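Local coordinates for protein transcriptional regulator (Mesorhizobium loti, PDB 3BHQ) that probably acts as a TetR-family transcriptional regulator that binds cis-regulatory DNA through a helix-turn-helix motif, at residues 16-21 with 61-66; 77-82 with 93-98. One frame throughout, in Å; residues are numbered along the deposited sequence. Where two conformers were deposited one is given.

How the interactions relate
Both contacts use helix 56-83, and they follow one another along the chain, so that interaction 1 closes before interaction 2 opens. Near its start this helix crosses helix 9-28 (16-21 with 61-66); near its end it pairs with the next helix, 88-103 (77-82 with 93-98). The contact centres lie 26 Å apart on opposite sides of the chain's centre, with nearest atoms about 14 Å apart, so the two do not touch. One helix therefore runs from the N-terminal bundle, which carries the predicted DNA-binding motif, into the C-terminal helical domain. Such a continuous connection is consistent with the TetR-family architecture, in which this helix links the two domains.

Interaction 1. Residues 16-21 with 61-66; sequences EIIQAA and GEVVLS
Ile18 and Val63 meet without an aromatic ring or a carboxylate between them; the flat groups that take part are backbone peptides. The carbonyl of Ile18 brings its O to 3.9 Å from Val63 CG2, a van der Waals approach, and the same O is hydrogen-bonded to Thr22 OG1. Glu62 also reaches across with its aliphatic part, its CB lying 4.3 Å from Ile18 CD1. Phe53 of helix 46-53 touches the side chains of both Ile18 and Glu62.

The two helices are nearly perpendicular: their segment axes are inclined at 97° and approach to 9.3 Å, and the CA atoms of Ile18 and Val63 are 5.7 Å apart. Ile18 holds its CG2 branch anti to the backbone N (chi1 to CG1 -68°). That methyl rests 3.7 Å from Ser66 CB, one turn beyond Val63 on helix 56-83, and 4.1 Å from Val63 CG2. Val63 in turn keeps CG2 beside its own backbone N, with CG1 in the anti place (chi1 162°). Its CG2 touches Ala21 CB, at 3.7 Å, as well as Ile18. Two residues of helix 9-28, one turn apart, thus receive a single valine methyl.

Val63 also touches Thr22 and Phe25 of helix 9-28. Ile17 packs on helices 35-42 and 46-53 of the predicted helix-turn-helix, Ala20 on 35-42, and Ala21 on Ile38 as well as Val63. The approaches across the contact are mainly carbon to carbon; the Ile18 carbonyl and the Ser66 hydroxyl, which is weakly hydrogen-bonded to Gln70 in its own helix, also lie beside methyls, but neither is hydrogen-bonded across. With 206 Å² buried in all, this is consistent with apolar packing, rather than polar pairing, joining the two helices here.

Interaction 2. Residues 77-82 with 93-98; sequences SVTTLL and QQLARR
Val78 and Leu95 mark the closest backbone approach of two helices that run almost antiparallel: the segment axes are 169° apart in direction and 9.4 Å apart in space, and the CA atoms of these two residues are separated by 6.1 Å. This is the helical hairpin made by helix 56-83 and its successor, helix 88-103.

Leu95 carries most of the contact. Its CG stands anti to the backbone N (chi1 175°), and the two methyls beyond it, placed by chi2, meet different partners. CD1 presses against Val78 CG2 at 3.4 Å, tighter than a usual van der Waals contact. CD2 meets Leu82 CD2 at 3.6 Å, the two leucine side chains crossing at about a right angle. On Val78, chi1 of -56° leaves CG2 between the backbone N and the carbonyl carbon, where it faces the leucine, while CG1 lies 4.0 Å from both Arg98 CB and Arg98 NE. Arg98 is exposed and was deposited in two conformers, so the place of its guanidinium, and with it the approach of NE, is less certain.

Thr79 meets Leu95 CD1 with its backbone N at 4.1 Å and its CG2 at 4.2 Å, while OG1 is hydrogen-bonded to the carbonyls of Ile75 and Glu76 in its own helix. Beyond the pair, Thr79 and Leu82 pack on helix 123-150, and Ala96 packs on helix 188-206. With the threonine hydroxyl satisfied within its helix, the contact is largely apolar, with Arg98 lying at its margin, consistent with hydrophobic packing holding helices 56-83 and 88-103 together in the C-terminal domain.

Interaction 1. Residues 16-21 with 61-66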
loop_
_atom_site.group_PDB
_atom_site.type_symbol
_atom_site.label_atom_id
_atom_site.label_comp_id
_atom_site.label_asym_id
_atom_site.label_seq_id
_atom_site.Cartn_x
_atom_site.Cartn_y
_atom_site.Cartn_z
ATOM N N GLU A 16 -25.272 9.852 -12.317
ATOM C CA GLU A 16 -24.571 10.667 -13.327
ATOM C C GLU A 16 -23.665 11.720 -12.696
ATOM O O GLU A 16 -22.549 11.958 -13.161
ATOM C CB GLU A 16 -25.563 11.308 -14.299
ATOM C CG GLU A 16 -26.239 10.283 -15.220
ATOM C CD GLU A 16 -27.414 10.803 -16.020
ATOM O OE1 GLU A 16 -27.873 11.944 -15.821
ATOM O OE2 GLU A 16 -27.905 10.020 -16.858
ATOM N N ILE A 17 -24.160 12.353 -11.626
ATOM C CA ILE A 17 -23.381 13.339 -10.902
ATOM C C ILE A 17 -22.125 12.687 -10.266
ATOM O O ILE A 17 -21.036 13.242 -10.357
ATOM C CB ILE A 17 -24.238 14.076 -9.828
ATOM C CG1 ILE A 17 -25.322 14.901 -10.511
ATOM C CG2 ILE A 17 -23.365 14.956 -8.942
ATOM C CD1 ILE A 17 -26.449 15.356 -9.554
ATOM N N ILE A 18 -22.308 11.548 -9.596
ATOM C CA ILE A 18 -21.176 10.840 -8.975
ATOM C C ILE A 18 -20.156 10.382 -10.038
ATOM O O ILE A 18 -18.945 10.513 -9.853
ATOM C CB ILE A 18 -21.653 9.669 -8.085
ATOM C CG1 ILE A 18 -22.389 10.212 -6.858
ATOM C CG2 ILE A 18 -20.457 8.817 -7.631
ATOM C CD1 ILE A 18 -23.253 9.191 -6.142
ATOM N N GLN A 19 -20.657 9.905 -11.168
ATOM C CA GLN A 19 -19.773 9.500 -12.287
ATOM C C GLN A 19 -18.924 10.700 -12.769
ATOM O O GLN A 19 -17.695 10.604 -12.969
ATOM C CB GLN A 19 -20.643 8.909 -13.396
ATOM C CG GLN A 19 -19.921 8.332 -14.588
ATOM C CD GLN A 19 -20.886 7.843 -15.686
ATOM O OE1 GLN A 19 -22.096 7.632 -15.461
ATOM N NE2 GLN A 19 -20.341 7.666 -16.886
ATOM N N ALA A 20 -19.590 11.848 -12.991
ATOM C CA ALA A 20 -18.907 13.064 -13.382
ATOM C C ALA A 20 -17.913 13.551 -12.349
ATOM O O ALA A 20 -16.804 13.954 -12.667
ATOM C CB ALA A 20 -19.943 14.182 -13.690
ATOM N N ALA A 21 -18.301 13.481 -11.073
ATOM C CA ALA A 21 -17.437 13.919 -9.985
ATOM C C ALA A 21 -16.195 13.041 -9.893
ATOM O O ALA A 21 -15.126 13.535 -9.650
ATOM C CB ALA A 21 -18.205 13.934 -8.651
ATOM N N GLY A 61 -16.827 12.173 -0.723
ATOM C CA GLY A 61 -17.143 11.023 0.099
ATOM C C GLY A 61 -18.063 10.034 -0.604
ATOM O O GLY A 61 -17.853 8.819 -0.542
ATOM N N GLU A 62 -19.082 10.544 -1.296
ATOM C CA GLU A 62 -19.967 9.686 -2.102
ATOM C C GLU A 62 -19.250 8.995 -3.277
ATOM O O GLU A 62 -19.620 7.880 -3.647
ATOM C CB GLU A 62 -21.192 10.479 -2.578
ATOM C CG GLU A 62 -22.106 10.804 -1.438
ATOM C CD GLU A 62 -22.855 9.570 -0.917
ATOM O OE1 GLU A 62 -23.408 8.770 -1.710
ATOM O OE2 GLU A 62 -22.931 9.428 0.278
ATOM N N VAL A 63 -18.291 9.692 -3.907
ATOM C CA VAL A 63 -17.457 9.105 -4.974
ATOM C C VAL A 63 -16.714 7.892 -4.405
ATOM O O VAL A 63 -16.709 6.809 -5.014
ATOM C CB VAL A 63 -16.472 10.138 -5.538
ATOM C CG1 VAL A 63 -15.302 9.485 -6.308
ATOM C CG2 VAL A 63 -17.241 11.135 -6.419
ATOM N N VAL A 64 -16.113 8.072 -3.237
ATOM C CA VAL A 64 -15.344 6.959 -2.587
ATOM C C VAL A 64 -16.266 5.781 -2.311
ATOM O O VAL A 64 -15.973 4.632 -2.663
ATOM C CB VAL A 64 -14.572 7.399 -1.330
ATOM C CG1 VAL A 64 -13.982 6.174 -0.579
ATOM C CG2 VAL A 64 -13.498 8.457 -1.688
ATOM N N LEU A 65 -17.423 6.054 -1.714
ATOM C CA LEU A 65 -18.366 4.976 -1.428
ATOM C C LEU A 65 -18.889 4.275 -2.676
ATOM O O LEU A 65 -19.051 3.055 -2.663
ATOM C CB LEU A 65 -19.528 5.459 -0.567
ATOM C CG LEU A 65 -19.181 5.933 0.826
ATOM C CD1 LEU A 65 -20.434 6.581 1.465
ATOM C CD2 LEU A 65 -18.667 4.783 1.690
ATOM N N SER A 66 -19.177 5.022 -3.748
ATOM C CA SER A 66 -19.656 4.428 -5.006
ATOM C C SER A 66 -18.612 3.498 -5.615
ATOM O O SER A 66 -18.935 2.403 -6.040
ATOM C CB SER A 66 -20.023 5.515 -6.029
ATOM O OG SER A 66 -20.532 4.950 -7.233
#

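Interaction 2. Residues 77-82 with 93-98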
loop_
_atom_site.group_PDB
_atom_site.type_symbol
_atom_site.label_atom_id
_atom_site.label_comp_id
_atom_site.label_asym_id
_atom_site.label_seq_id
_atom_site.Cartn_x
_atom_site.Cartn_y
_atom_site.Cartn_z
ATOM N N SER A 77 -18.841 -11.344 -7.423
ATOM C CA SER A 77 -19.117 -12.212 -8.579
ATOM C C SER A 77 -17.992 -13.225 -8.790
ATOM O O SER A 77 -18.254 -14.387 -9.031
ATOM C CB SER A 77 -19.346 -11.411 -9.859
ATOM O OG SER A 77 -18.209 -10.656 -10.225
ATOM N N VAL A 78 -16.744 -12.774 -8.664
ATOM C CA VAL A 78 -15.571 -13.659 -8.856
ATOM C C VAL A 78 -15.355 -14.661 -7.708
ATOM O O VAL A 78 -14.960 -15.811 -7.959
ATOM C CB VAL A 78 -14.285 -12.847 -9.239
ATOM C CG1 VAL A 78 -14.553 -12.016 -10.492
ATOM C CG2 VAL A 78 -13.802 -11.960 -8.118
ATOM N N THR A 79 -15.628 -14.264 -6.465
ATOM C CA THR A 79 -15.551 -15.210 -5.334
ATOM C C THR A 79 -16.678 -16.245 -5.459
ATOM O O THR A 79 -16.473 -17.407 -5.129
ATOM C CB THR A 79 -15.525 -14.535 -3.947
ATOM O OG1 THR A 79 -16.650 -13.665 -3.828
ATOM C CG2 THR A 79 -14.240 -13.740 -3.779
ATOM N N THR A 80 -17.854 -15.838 -5.946
ATOM C CA THR A 80 -18.934 -16.811 -6.219
ATOM C C THR A 80 -18.484 -17.837 -7.269
ATOM O O THR A 80 -18.738 -19.025 -7.091
ATOM C CB THR A 80 -20.246 -16.141 -6.674
ATOM O OG1 THR A 80 -20.733 -15.304 -5.618
ATOM C CG2 THR A 80 -21.323 -17.200 -6.997
ATOM N N LEU A 81 -17.818 -17.389 -8.334
ATOM C CA LEU A 81 -17.294 -18.325 -9.355
ATOM C C LEU A 81 -16.339 -19.333 -8.741
ATOM O O LEU A 81 -16.477 -20.519 -9.019
ATOM C CB LEU A 81 -16.605 -17.603 -10.507
ATOM C CG LEU A 81 -17.515 -16.766 -11.408
ATOM C CD1 LEU A 81 -16.685 -15.891 -12.348
ATOM C CD2 LEU A 81 -18.486 -17.654 -12.185
ATOM N N LEU A 82 -15.419 -18.885 -7.857
ATOM C CA LEU A 82 -14.465 -19.808 -7.179
ATOM C C LEU A 82 -15.203 -20.895 -6.400
ATOM O O LEU A 82 -14.761 -22.052 -6.363
ATOM C CB LEU A 82 -13.521 -19.078 -6.222
ATOM C CG LEU A 82 -12.586 -19.936 -5.347
ATOM C CD1 LEU A 82 -11.771 -20.918 -6.204
ATOM C CD2 LEU A 82 -11.664 -19.110 -4.457
ATOM N N GLN A 93 -6.431 -19.569 -9.368
ATOM C CA GLN A 93 -5.735 -18.863 -10.447
ATOM C C GLN A 93 -6.698 -17.921 -11.162
ATOM O O GLN A 93 -6.373 -16.754 -11.396
ATOM C CB GLN A 93 -5.126 -19.794 -11.470
ATOM C CG GLN A 93 -3.890 -20.527 -11.031
ATOM C CD GLN A 93 -3.426 -21.578 -12.022
ATOM O OE1 GLN A 93 -4.088 -21.837 -13.036
ATOM N NE2 GLN A 93 -2.311 -22.222 -11.722
ATOM N N GLN A 94 -7.903 -18.417 -11.497
ATOM C CA GLN A 94 -8.888 -17.552 -12.163
ATOM C C GLN A 94 -9.292 -16.384 -11.290
ATOM O O GLN A 94 -9.386 -15.259 -11.779
ATOM C CB GLN A 94 -10.101 -18.367 -12.695
ATOM C CG GLN A 94 -9.726 -19.336 -13.801
ATOM C CD GLN A 94 -9.092 -18.624 -14.997
ATOM O OE1 GLN A 94 -9.677 -17.694 -15.544
ATOM N NE2 GLN A 94 -7.897 -19.036 -15.365
ATOM N N LEU A 95 -9.493 -16.618 -9.997
ATOM C CA LEU A 95 -9.818 -15.523 -9.063
ATOM C C LEU A 95 -8.670 -14.516 -8.983
ATOM O O LEU A 95 -8.907 -13.301 -9.097
ATOM C CB LEU A 95 -10.116 -16.058 -7.648
ATOM C CG LEU A 95 -10.350 -15.058 -6.513
ATOM C CD1 LEU A 95 -11.532 -14.159 -6.909
ATOM C CD2 LEU A 95 -10.604 -15.733 -5.187
ATOM N N ALA A 96 -7.460 -15.028 -8.784
ATOM C CA ALA A 96 -6.256 -14.159 -8.653
ATOM C C ALA A 96 -6.041 -13.289 -9.873
ATOM O O ALA A 96 -5.744 -12.091 -9.757
ATOM C CB ALA A 96 -5.020 -14.976 -8.398
ATOM N N ARG A 97 -6.186 -13.874 -11.057
ATOM C CA ARG A 97 -6.047 -13.120 -12.306
ATOM C C ARG A 97 -7.086 -11.994 -12.410
ATOM O O ARG A 97 -6.746 -10.867 -12.812
ATOM C CB ARG A 97 -6.122 -14.055 -13.517
ATOM C CG ARG A 97 -4.949 -15.012 -13.623
ATOM C CD ARG A 97 -5.253 -16.094 -14.636
ATOM N NE ARG A 97 -4.233 -17.151 -14.697
ATOM C CZ ARG A 97 -4.208 -18.102 -15.641
ATOM N NH1 ARG A 97 -5.103 -18.134 -16.632
ATOM N NH2 ARG A 97 -3.260 -19.033 -15.626
ATOM N N ARG A 98 -8.340 -12.268 -12.018
ATOM C CA ARG A 98 -9.398 -11.245 -12.035
ATOM C C ARG A 98 -9.145 -10.159 -10.987
ATOM O O ARG A 98 -9.358 -8.975 -11.262
ATOM C CB ARG A 98 -10.795 -11.846 -11.821
ATOM C CG ARG A 98 -11.272 -12.761 -12.930
ATOM C CD ARG A 98 -11.663 -12.014 -14.226
ATOM N NE ARG A 98 -12.852 -11.165 -14.055
ATOM C CZ ARG A 98 -12.895 -9.833 -13.923
ATOM N NH1 ARG A 98 -14.084 -9.249 -13.771
ATOM N NH2 ARG A 98 -11.800 -9.067 -13.957
#